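GNA33 (Neisseria gonorrhoeae FA 1090, PDB 2G5D) probably cleaves the beta-1,4 linkage between N-acetylmuramic acid and N-acetylglucosamine in peptidoglycan, as an exolytic lytic transglycosylase that leaves a 1,6-anhydro bond. Local coordinates at residues Gln63-Gly68 and Gly350-Val355; Gln76-Val81 and Arg101-Trp106. All coordinates share one frame; numbering follows the deposited sequence.

Interaction 1: Gln63-Gly68 and Gly350-Val355; sequences QSFRLG and GAPLFV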
# COMPACT_ATOMS: atom_id res chain seq x y z
N GLN A 63 -9.17 10.05 -14.29
CA GLN A 63 -8.44 10.77 -13.22
C GLN A 63 -7.37 9.88 -12.58
O GLN A 63 -6.21 10.27 -12.44
CB GLN A 63 -9.41 11.25 -12.13
CG GLN A 63 -10.22 12.47 -12.53
CD GLN A 63 -11.26 12.80 -11.50
OE1 GLN A 63 -12.20 12.03 -11.27
NE2 GLN A 63 -11.11 13.93 -10.86
N SER A 64 -7.76 8.66 -12.20
CA SER A 64 -6.85 7.75 -11.52
C SER A 64 -5.67 7.38 -12.44
O SER A 64 -4.50 7.43 -12.01
CB SER A 64 -7.64 6.53 -11.06
OG SER A 64 -6.89 5.67 -10.24
N PHE A 65 -5.95 7.05 -13.71
CA PHE A 65 -4.86 6.74 -14.69
C PHE A 65 -3.87 7.89 -14.89
O PHE A 65 -2.66 7.67 -14.96
CB PHE A 65 -5.43 6.27 -16.05
CG PHE A 65 -4.36 5.75 -17.00
CD1 PHE A 65 -3.63 4.60 -16.71
CD2 PHE A 65 -4.07 6.43 -18.18
CE1 PHE A 65 -2.63 4.14 -17.58
CE2 PHE A 65 -3.08 5.98 -19.07
CZ PHE A 65 -2.36 4.83 -18.78
N ARG A 66 -4.39 9.11 -15.02
CA ARG A 66 -3.60 10.35 -15.16
C ARG A 66 -2.64 10.58 -14.01
O ARG A 66 -1.50 11.01 -14.22
CB ARG A 66 -4.51 11.60 -15.31
CG ARG A 66 -5.12 11.89 -16.71
CD ARG A 66 -5.60 13.36 -16.73
NE ARG A 66 -6.40 13.70 -17.90
CZ ARG A 66 -6.87 14.93 -18.16
NH1 ARG A 66 -6.60 15.94 -17.34
NH2 ARG A 66 -7.60 15.15 -19.25
N LEU A 67 -3.09 10.30 -12.77
CA LEU A 67 -2.21 10.38 -11.59
C LEU A 67 -1.02 9.39 -11.69
O LEU A 67 0.12 9.74 -11.39
CB LEU A 67 -3.03 10.14 -10.30
CG LEU A 67 -4.08 11.17 -9.87
CD1 LEU A 67 -5.15 10.57 -8.92
CD2 LEU A 67 -3.47 12.38 -9.25
N GLY A 68 -1.29 8.15 -12.10
CA GLY A 68 -0.23 7.17 -12.27
C GLY A 68 0.77 7.56 -13.36
O GLY A 68 1.95 7.27 -13.23
N GLY A 350 0.87 -0.02 -12.84
CA GLY A 350 0.25 1.13 -13.50
C GLY A 350 -0.98 0.81 -14.35
O GLY A 350 -1.71 1.71 -14.75
N ALA A 351 -1.22 -0.47 -14.62
CA ALA A 351 -2.20 -0.88 -15.60
C ALA A 351 -3.61 -0.64 -15.10
O ALA A 351 -3.91 -0.84 -13.94
CB ALA A 351 -2.04 -2.35 -15.98
N PRO A 352 -4.49 -0.18 -16.00
CA PRO A 352 -5.93 -0.25 -15.67
C PRO A 352 -6.35 -1.71 -15.36
O PRO A 352 -5.91 -2.65 -16.03
CB PRO A 352 -6.61 0.31 -16.93
CG PRO A 352 -5.53 1.22 -17.55
CD PRO A 352 -4.25 0.48 -17.31
N LEU A 353 -7.19 -1.89 -14.35
CA LEU A 353 -7.52 -3.23 -13.90
C LEU A 353 -9.00 -3.25 -13.57
O LEU A 353 -9.45 -2.54 -12.67
CB LEU A 353 -6.66 -3.57 -12.67
CG LEU A 353 -6.15 -4.94 -12.17
CD1 LEU A 353 -7.01 -5.45 -11.04
CD2 LEU A 353 -5.93 -6.04 -13.22
N PHE A 354 -9.77 -4.03 -14.33
CA PHE A 354 -11.17 -4.20 -14.02
C PHE A 354 -11.39 -5.29 -12.99
O PHE A 354 -10.91 -6.42 -13.16
CB PHE A 354 -11.97 -4.49 -15.28
CG PHE A 354 -13.42 -4.23 -15.13
CD1 PHE A 354 -13.96 -3.00 -15.54
CD2 PHE A 354 -14.25 -5.20 -14.58
CE1 PHE A 354 -15.33 -2.73 -15.39
CE2 PHE A 354 -15.62 -4.95 -14.44
CZ PHE A 354 -16.16 -3.71 -14.84
N VAL A 355 -12.12 -4.95 -11.92
CA VAL A 355 -12.41 -5.86 -10.82
C VAL A 355 -13.91 -6.02 -10.70
O VAL A 355 -14.64 -5.06 -10.51
CB VAL A 355 -11.80 -5.37 -9.45
CG1 VAL A 355 -12.08 -6.39 -8.30
CG2 VAL A 355 -10.33 -5.18 -9.58
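In the beta-barrel domain of this MltA enzyme, helix 58-72 packs against barrel strand 352-358 and the loop leading into it, within the 3D domain family region, and Phe65 meets Gly350 and Pro352 there. Between 63-68 and 350-355 the closest CA pair is Phe65 and Pro352, 7.1 Å apart. The Phe65 side chain leaves the helix with CG anti to the backbone N (chi1 -172°), which carries the ring out to the strand. One rim of the ring, CD1 and CE1, does the touching. Pro352 suits the spot because its ring offers a compact apolar surface and, having no N-H, it leaves no donor to be satisfied beside the phenyl ring; Pro352 CG comes within 4.0 Å of Phe65 CD1, the two side chains crossing at a slant. Met371 of strand 365-375 touches both of them, while Val81, Cys82 and Ala85 of helix 79-86 also pack on Phe65, so the phenyl group is buried between barrel and helices. Gly350 adopts a positive phi of 102°, easy for glycine, in the loop leading into the strand. Its carbonyl oxygen meets the aromatic rim and not a ring face: Gly350 O lies in the ring plane, 3.8 Å from Phe65 CE1.

Interaction 2: Gln76-Val81 and Arg101-Trp106; sequences QGWQDV and RYFTPW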
# COMPACT_ATOMS: atom_id res chain seq x y z
N GLN A 76 8.77 2.45 -20.94
CA GLN A 76 8.67 2.04 -22.34
C GLN A 76 7.33 1.39 -22.68
O GLN A 76 6.90 0.42 -22.05
CB GLN A 76 9.84 1.15 -22.74
CG GLN A 76 9.98 0.83 -24.25
CD GLN A 76 9.75 2.02 -25.18
OE1 GLN A 76 10.33 3.10 -25.00
NE2 GLN A 76 8.93 1.81 -26.21
N GLY A 77 6.67 1.94 -23.69
CA GLY A 77 5.41 1.40 -24.19
C GLY A 77 4.16 2.06 -23.61
O GLY A 77 3.05 1.75 -24.05
N TRP A 78 4.35 2.98 -22.66
CA TRP A 78 3.24 3.67 -22.00
C TRP A 78 3.17 5.16 -22.34
O TRP A 78 2.24 5.84 -21.92
CB TRP A 78 3.30 3.49 -20.46
CG TRP A 78 2.99 2.09 -19.94
CD1 TRP A 78 3.89 1.09 -19.70
CD2 TRP A 78 1.69 1.56 -19.57
NE1 TRP A 78 3.26 -0.02 -19.21
CE2 TRP A 78 1.91 0.23 -19.13
CE3 TRP A 78 0.38 2.08 -19.57
CZ2 TRP A 78 0.87 -0.60 -18.70
CZ3 TRP A 78 -0.66 1.26 -19.12
CH2 TRP A 78 -0.41 -0.06 -18.70
N GLN A 79 4.13 5.66 -23.12
CA GLN A 79 4.25 7.09 -23.42
C GLN A 79 3.03 7.66 -24.14
O GLN A 79 2.50 8.70 -23.75
CB GLN A 79 5.49 7.38 -24.28
CG GLN A 79 6.83 6.90 -23.71
CD GLN A 79 7.28 5.54 -24.28
OE1 GLN A 79 6.47 4.65 -24.54
NE2 GLN A 79 8.58 5.40 -24.46
N ASP A 80 2.62 6.98 -25.21
CA ASP A 80 1.45 7.36 -26.01
C ASP A 80 0.10 7.34 -25.26
O ASP A 80 -0.67 8.31 -25.35
CB ASP A 80 1.38 6.51 -27.29
CG ASP A 80 2.26 7.04 -28.40
OD1 ASP A 80 2.38 6.35 -29.43
OD2 ASP A 80 2.82 8.17 -28.25
N VAL A 81 -0.19 6.25 -24.54
CA VAL A 81 -1.42 6.22 -23.71
C VAL A 81 -1.42 7.32 -22.63
O VAL A 81 -2.43 7.98 -22.40
CB VAL A 81 -1.78 4.80 -23.13
CG1 VAL A 81 -2.20 3.83 -24.26
CG2 VAL A 81 -0.63 4.22 -22.24
N ARG A 101 -10.42 2.30 -27.16
CA ARG A 101 -9.68 2.55 -28.37
C ARG A 101 -8.19 2.28 -28.23
O ARG A 101 -7.56 1.92 -29.21
CB ARG A 101 -9.91 3.99 -28.85
CG ARG A 101 -11.19 4.11 -29.68
CD ARG A 101 -11.70 5.51 -29.80
NE ARG A 101 -13.04 5.52 -30.41
CZ ARG A 101 -13.53 6.50 -31.15
NH1 ARG A 101 -12.80 7.60 -31.39
NH2 ARG A 101 -14.77 6.39 -31.65
N TYR A 102 -7.66 2.41 -27.02
CA TYR A 102 -6.21 2.36 -26.79
C TYR A 102 -5.70 1.14 -26.01
O TYR A 102 -4.50 0.84 -26.02
CB TYR A 102 -5.74 3.68 -26.14
CG TYR A 102 -5.70 4.88 -27.09
CD1 TYR A 102 -6.81 5.69 -27.29
CD2 TYR A 102 -4.52 5.18 -27.80
CE1 TYR A 102 -6.75 6.79 -28.17
CE2 TYR A 102 -4.45 6.26 -28.67
CZ TYR A 102 -5.57 7.07 -28.86
OH TYR A 102 -5.49 8.15 -29.73
N PHE A 103 -6.62 0.44 -25.34
CA PHE A 103 -6.28 -0.71 -24.50
C PHE A 103 -7.02 -1.96 -24.94
O PHE A 103 -8.10 -1.89 -25.56
CB PHE A 103 -6.55 -0.44 -22.99
CG PHE A 103 -5.82 0.76 -22.41
CD1 PHE A 103 -6.23 2.06 -22.73
CD2 PHE A 103 -4.74 0.58 -21.54
CE1 PHE A 103 -5.55 3.16 -22.22
CE2 PHE A 103 -4.07 1.68 -21.00
CZ PHE A 103 -4.49 2.98 -21.33
N THR A 104 -6.40 -3.09 -24.63
CA THR A 104 -6.99 -4.42 -24.82
C THR A 104 -7.13 -5.09 -23.46
O THR A 104 -6.18 -5.07 -22.65
CB THR A 104 -6.09 -5.28 -25.77
OG1 THR A 104 -6.08 -4.68 -27.06
CG2 THR A 104 -6.59 -6.74 -25.86
N PRO A 105 -8.32 -5.68 -23.17
CA PRO A 105 -8.49 -6.40 -21.91
C PRO A 105 -7.96 -7.85 -21.96
O PRO A 105 -8.25 -8.61 -22.89
CB PRO A 105 -10.02 -6.39 -21.69
CG PRO A 105 -10.61 -5.63 -22.85
CD PRO A 105 -9.58 -5.67 -23.94
N TRP A 106 -7.19 -8.21 -20.94
CA TRP A 106 -6.67 -9.57 -20.77
C TRP A 106 -7.27 -10.14 -19.51
O TRP A 106 -6.90 -9.74 -18.40
CB TRP A 106 -5.15 -9.59 -20.64
CG TRP A 106 -4.44 -9.11 -21.86
CD1 TRP A 106 -4.26 -7.80 -22.24
CD2 TRP A 106 -3.82 -9.91 -22.88
NE1 TRP A 106 -3.54 -7.75 -23.41
CE2 TRP A 106 -3.26 -9.02 -23.83
CE3 TRP A 106 -3.65 -11.31 -23.06
CZ2 TRP A 106 -2.55 -9.48 -24.95
CZ3 TRP A 106 -2.95 -11.76 -24.19
CH2 TRP A 106 -2.41 -10.84 -25.12
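Residues 76-81 lead from a loop into helix 79-86, whereas residues 101-106 run from helix 92-102 into strand 103-110; the two backbones are nearest at Val81 and Tyr102, with CA atoms 6.9 Å apart. Val81 and Phe103 reach toward each other from opposite directions. Beta-branching lets Val81 set both CB and CG1 against the Phe103 ring: Val81 CB approaches Phe103 CZ to 3.7 Å, while CG1, anti to the carbonyl carbon (chi1 -68°), makes an off-centre CH-pi contact, 4.3 Å from the ring centroid and 30° off the normal. The same methyl also rests 4.0 Å from Tyr102 CB, and the Tyr102 hydroxyl hydrogen-bonds to Arg23 O. Trp78 crosses Phe103 at about a right angle, bringing Trp78 CZ3 into the plane of the phenyl ring at its edge, 3.9 Å from Phe103 CE2. At the head of helix 79-86, the Gln79 side chain reaches back to the loop: OE1 accepts Gly77 N at 2.8 Å, the donor lying above the carbonyl plane, and NE2 donates to Gln76 OE1 at 2.9 Å, so both ends of the amide are held. Strand 403-413 adds Leu411, touching Phe103, and Leu412 and Pro413, touching Trp78: an apolar core between helices and a beta-barrel wall.

Interactions 1 and 2 have centres 11 Å apart and form one continuous apolar core. In sequence, 63-68 comes first, then 76-81 and 101-106, and finally 350-355, so a local contact between neighbouring elements lies within a far longer chain closure. Strand 403-413 pairs with both 103-110 and 352-358, and the consecutive helices 58-72 and 79-86 pack against this side of the barrel, through Met371 of strand 365-375 and Pro413 of strand 403-413. Phe65 CZ meets Phe103 CZ at 3.8 Å, and Ala351 CA lies 3.7 Å from Trp78 CH2. The MltA-specific insert family region (117-316) separates in sequence the early helices from the 3D-region strands with which they build the barrel domain.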